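Local coordinates for peptidase, M20/M25/M40 family (PDB 4EWT), which probably hydrolyses the amide bond of N-acylated amino acids, with manganese held at two neighbouring sites, at residues 139-144 and 294-299; 143-148 and 336-341. All blocks are in the same frame, centred on the assembly; numbering follows the deposited sequence.

Interaction 1: 139-144 and 294-299; sequences EVPPGG and NDDYPA. With MN (manganese (II) ion), chain E.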
# COMPACT_ATOMS: atom_id res chain seq x y z
N GLU A 139 -31.12 -6.43 -18.63
CA GLU A 139 -30.22 -6.81 -17.54
C GLU A 139 -28.77 -7.11 -17.91
O GLU A 139 -27.86 -6.97 -17.07
CB GLU A 139 -30.80 -8.00 -16.77
CG GLU A 139 -32.11 -7.69 -16.05
CD GLU A 139 -31.93 -6.80 -14.83
OE1 GLU A 139 -30.82 -6.26 -14.60
OE2 GLU A 139 -32.92 -6.63 -14.08
N VAL A 140 -28.55 -7.55 -19.14
CA VAL A 140 -27.23 -8.01 -19.57
C VAL A 140 -26.73 -7.19 -20.76
O VAL A 140 -27.42 -7.09 -21.77
CB VAL A 140 -27.23 -9.53 -19.93
CG1 VAL A 140 -25.81 -10.04 -20.14
CG2 VAL A 140 -27.93 -10.34 -18.85
N PRO A 141 -25.52 -6.58 -20.63
CA PRO A 141 -24.87 -5.88 -21.75
C PRO A 141 -24.79 -6.78 -23.00
O PRO A 141 -24.55 -7.98 -22.86
CB PRO A 141 -23.47 -5.58 -21.22
CG PRO A 141 -23.63 -5.53 -19.74
CD PRO A 141 -24.74 -6.48 -19.38
N PRO A 142 -24.97 -6.22 -24.21
CA PRO A 142 -25.16 -4.80 -24.57
C PRO A 142 -26.55 -4.24 -24.27
O PRO A 142 -26.77 -3.04 -24.41
CB PRO A 142 -24.90 -4.79 -26.07
CG PRO A 142 -25.35 -6.13 -26.53
CD PRO A 142 -25.03 -7.09 -25.41
N GLY A 143 -27.49 -5.10 -23.87
CA GLY A 143 -28.83 -4.66 -23.49
C GLY A 143 -29.80 -4.63 -24.65
O GLY A 143 -29.44 -4.89 -25.80
N GLY A 144 -31.05 -4.29 -24.35
CA GLY A 144 -32.11 -4.23 -25.35
C GLY A 144 -32.37 -2.85 -25.91
O GLY A 144 -32.67 -2.70 -27.11
N ASN A 294 -13.87 -1.28 -21.14
CA ASN A 294 -15.10 -1.35 -21.94
C ASN A 294 -16.20 -0.55 -21.29
O ASN A 294 -16.71 -0.94 -20.23
CB ASN A 294 -15.56 -2.81 -22.11
CG ASN A 294 -14.57 -3.66 -22.91
OD1 ASN A 294 -13.93 -3.19 -23.86
ND2 ASN A 294 -14.46 -4.93 -22.53
N ASP A 295 -16.54 0.57 -21.90
CA ASP A 295 -17.69 1.35 -21.45
C ASP A 295 -18.96 0.52 -21.58
O ASP A 295 -19.10 -0.35 -22.45
CB ASP A 295 -17.84 2.64 -22.26
CG ASP A 295 -18.51 3.74 -21.46
OD1 ASP A 295 -18.44 3.69 -20.21
OD2 ASP A 295 -19.11 4.67 -22.05
N ASP A 296 -19.90 0.79 -20.69
CA ASP A 296 -21.13 0.05 -20.67
C ASP A 296 -22.18 1.11 -20.37
O ASP A 296 -21.92 2.28 -20.60
CB ASP A 296 -21.06 -0.97 -19.53
CG ASP A 296 -22.19 -1.91 -19.55
OD1 ASP A 296 -22.34 -2.63 -20.57
OD2 ASP A 296 -22.94 -1.92 -18.56
N TYR A 297 -23.35 0.74 -19.85
CA TYR A 297 -24.50 1.65 -19.78
C TYR A 297 -24.07 3.05 -19.35
O TYR A 297 -23.24 3.20 -18.46
CB TYR A 297 -25.62 1.12 -18.85
CG TYR A 297 -26.20 -0.25 -19.20
CD1 TYR A 297 -25.92 -0.88 -20.41
CD2 TYR A 297 -27.07 -0.90 -18.31
CE1 TYR A 297 -26.47 -2.13 -20.72
CE2 TYR A 297 -27.62 -2.15 -18.61
CZ TYR A 297 -27.32 -2.76 -19.81
OH TYR A 297 -27.86 -4.00 -20.11
N PRO A 298 -24.60 4.10 -20.02
CA PRO A 298 -24.34 5.45 -19.52
C PRO A 298 -25.15 5.73 -18.25
O PRO A 298 -26.10 4.99 -17.95
CB PRO A 298 -24.81 6.35 -20.67
CG PRO A 298 -25.80 5.52 -21.44
CD PRO A 298 -25.32 4.10 -21.30
N ALA A 299 -24.77 6.76 -17.49
CA ALA A 299 -25.59 7.25 -16.39
C ALA A 299 -26.97 7.70 -16.90
O ALA A 299 -27.10 8.23 -18.00
CB ALA A 299 -24.89 8.40 -15.69
MN MN E . -32.32 -5.34 -12.44
O HOH W 1 -32.56 -3.63 -14.15
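At the domain boundary of this M20-family hydrolase, Tyr297 lays its phenol end against Val140, Pro141 and Gly143 in the metal-ligand loop 139-144. Residues 294-299 run out of strand 288-295 of the smaller antiparallel-sheet domain toward the catalytic domain, so the contact illustrates how an interdomain linker can touch the backbone that carries a metal ligand. That backbone folds as a type VI turn: the peptide between Pro141 and Pro142 is cis, and Gly143 N donates a weak bond to Val140 O (2.9 Å). In Glu139, just ahead of the turn, the bond from CA to CB points away from the linker, and OE2 binds manganese at 2.2 Å. A water, Cys103 and His362 are further ligands of this ion, and Cys103 is shared with the second manganese. A chi1 of -58° sets CG of Tyr297 anti to its carbonyl carbon, beside the backbone N; at the far end of the ring, OH stands 3.4 Å from Val140 C. Gly143 brings bare backbone here, its CA 3.6 Å from Tyr297 OH. That hydroxyl is hydrogen-bonded to Glu138 O, which ties the tyrosine tip to the residue preceding the metal ligand. Pro142 O lies near the ring plane, at its edge. Pro141, whose side chain crosses that of Tyr297 at about a right angle, crosses that of Asp296 in the same way, with OD1 set against its CB and CG. Arg185 forms a salt bridge with Asp296 OD2 and a cation-pi contact with Tyr297, so one guanidinium serves both neighbours. Asp296 OD2 itself sits over one face of the Tyr297 ring, offset toward the rim, while OD1 approaches Pro141 CB to 3.2 Å.

Interaction 2: 143-148 and 336-341; sequences GGAKTM and AYYAKE
Two short helices of the catalytic domain pack here through Ala145 on one side and Tyr337 and Tyr338 on the other, a buried contact in the alpha/beta part of the M20 fold. Helix 144-148 begins soon after strand 129-135, and both it and the weakly bonded helix 336-341 send side chains to that strand: Met148 and Tyr338 each touch Ile133. Over these segments the axes come within 9.1 Å and run in the same general direction, 41° apart. Ala145 sits at the closest backbone approach, its CA 6.2 Å from Tyr337 CA, with CB pointing toward the partner helix and lying between the two tyrosines. On the Tyr337 side it meets the root of the side chain, CB to CB at 4.0 Å. On the Tyr338 side the same methyl of Ala145 lies over one face of the ring, in a CH-pi arrangement, CB 3.6 Å from Tyr338 CZ. A chi1 of -55° puts CG of Tyr338 anti to the carbonyl carbon, and the far end of the ring, CZ and CE2, is what lies against the methyl. Its buried hydroxyl OH passes close to Ala145 CA, at 3.5 Å, and is hydrogen-bonded to Gln135 OE1, so the phenol that packs on the methyl is also tied to the neighbouring strand. Nearer solvent, Lys146 sets CB over one face of the Tyr337 ring, and its extended chain continues until CD lies 4.2 Å from Tyr337 OH. The start of helix 144-148 is held from outside the pair by Asp334 OD2, which accepts a bond from Ala145 N and a weak one from Gly144 N. Met148 N closes the first turn on Gly144 O. From that turn the thioether of Met148 crosses the Tyr338 side chain obliquely, with SD 4.1 Å from OH.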
# COMPACT_ATOMS: atom_id res chain seq x y z
N GLY A 143 -27.49 -5.10 -23.87
CA GLY A 143 -28.83 -4.66 -23.49
C GLY A 143 -29.80 -4.63 -24.65
O GLY A 143 -29.44 -4.89 -25.80
N GLY A 144 -31.05 -4.29 -24.35
CA GLY A 144 -32.11 -4.23 -25.35
C GLY A 144 -32.37 -2.85 -25.91
O GLY A 144 -32.67 -2.70 -27.11
N ALA A 145 -32.26 -1.83 -25.06
CA ALA A 145 -32.57 -0.45 -25.43
C ALA A 145 -31.77 -0.03 -26.65
O ALA A 145 -32.31 0.56 -27.59
CB ALA A 145 -32.31 0.50 -24.27
N LYS A 146 -30.48 -0.36 -26.62
CA LYS A 146 -29.54 -0.10 -27.70
C LYS A 146 -30.04 -0.71 -29.01
O LYS A 146 -30.23 0.00 -29.99
CB LYS A 146 -28.16 -0.66 -27.32
CG LYS A 146 -26.99 -0.10 -28.10
CD LYS A 146 -25.67 -0.56 -27.48
CE LYS A 146 -24.47 -0.15 -28.32
NZ LYS A 146 -24.24 1.32 -28.28
N THR A 147 -30.27 -2.02 -29.01
CA THR A 147 -30.75 -2.74 -30.20
C THR A 147 -32.08 -2.20 -30.72
O THR A 147 -32.30 -2.17 -31.93
CB THR A 147 -30.86 -4.23 -29.91
N MET A 148 -32.95 -1.76 -29.81
CA MET A 148 -34.23 -1.17 -30.19
C MET A 148 -34.11 0.21 -30.81
O MET A 148 -34.88 0.54 -31.72
CB MET A 148 -35.18 -1.11 -29.00
CG MET A 148 -35.68 -2.45 -28.59
SD MET A 148 -37.17 -2.31 -27.61
CE MET A 148 -37.34 -4.01 -27.19
N ALA A 336 -31.19 4.38 -19.67
CA ALA A 336 -30.27 5.51 -19.86
C ALA A 336 -29.95 5.78 -21.32
O ALA A 336 -29.65 6.91 -21.69
CB ALA A 336 -29.01 5.28 -19.07
N TYR A 337 -29.99 4.73 -22.14
CA TYR A 337 -29.84 4.86 -23.59
C TYR A 337 -30.96 5.66 -24.24
O TYR A 337 -30.68 6.49 -25.10
CB TYR A 337 -29.71 3.49 -24.26
CG TYR A 337 -28.35 2.85 -24.11
CD1 TYR A 337 -27.21 3.44 -24.65
CD2 TYR A 337 -28.21 1.63 -23.45
CE1 TYR A 337 -25.95 2.84 -24.51
CE2 TYR A 337 -26.98 1.02 -23.31
CZ TYR A 337 -25.85 1.63 -23.84
OH TYR A 337 -24.64 1.02 -23.70
N TYR A 338 -32.21 5.43 -23.84
CA TYR A 338 -33.33 6.27 -24.29
C TYR A 338 -33.10 7.70 -23.83
O TYR A 338 -33.27 8.65 -24.61
CB TYR A 338 -34.68 5.81 -23.71
CG TYR A 338 -35.01 4.38 -23.98
CD1 TYR A 338 -35.32 3.95 -25.27
CD2 TYR A 338 -35.03 3.46 -22.95
CE1 TYR A 338 -35.62 2.64 -25.52
CE2 TYR A 338 -35.34 2.14 -23.19
CZ TYR A 338 -35.63 1.74 -24.49
OH TYR A 338 -35.93 0.42 -24.75
N ALA A 339 -32.71 7.84 -22.57
CA ALA A 339 -32.58 9.14 -21.92
C ALA A 339 -31.49 10.00 -22.55
O ALA A 339 -31.41 11.20 -22.30
CB ALA A 339 -32.36 8.96 -20.43
N LYS A 340 -30.66 9.38 -23.39
CA LYS A 340 -29.56 10.07 -24.07
C LYS A 340 -29.90 10.41 -25.53
O LYS A 340 -29.26 11.27 -26.13
CB LYS A 340 -28.29 9.22 -23.98
CG LYS A 340 -26.99 9.99 -24.11
CD LYS A 340 -25.77 9.14 -23.71
CE LYS A 340 -25.72 7.81 -24.47
NZ LYS A 340 -25.35 7.98 -25.90
N GLU A 341 -30.92 9.74 -26.08
CA GLU A 341 -31.40 10.04 -27.43
C GLU A 341 -32.56 11.04 -27.42
O GLU A 341 -32.69 11.84 -28.34
CB GLU A 341 -31.85 8.77 -28.17
CG GLU A 341 -30.76 7.75 -28.49
CD GLU A 341 -29.73 8.25 -29.51
OE1 GLU A 341 -30.05 9.15 -30.31
OE2 GLU A 341 -28.59 7.73 -29.51

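In the fold
Interactions 1 and 2 share Gly143 and Gly144, where the metal-ligand loop passes into helix 144-148, and their centres lie about 9 Å apart. The partners also meet directly: Tyr297 CD1 is 3.6 Å from Tyr337 CE2, and Pro298 CD is 3.5 Å from Tyr337 CE1. The interdomain linker 294-299 therefore rests on both the loop and helix 336-341. Asp334 adds a further tie, since Tyr297 also touches this residue, which holds the start of helix 144-148. Interaction 1 contains a manganese ligand, Glu139, whereas in interaction 2 the side chain of Tyr338 is about 11 Å from a manganese ion.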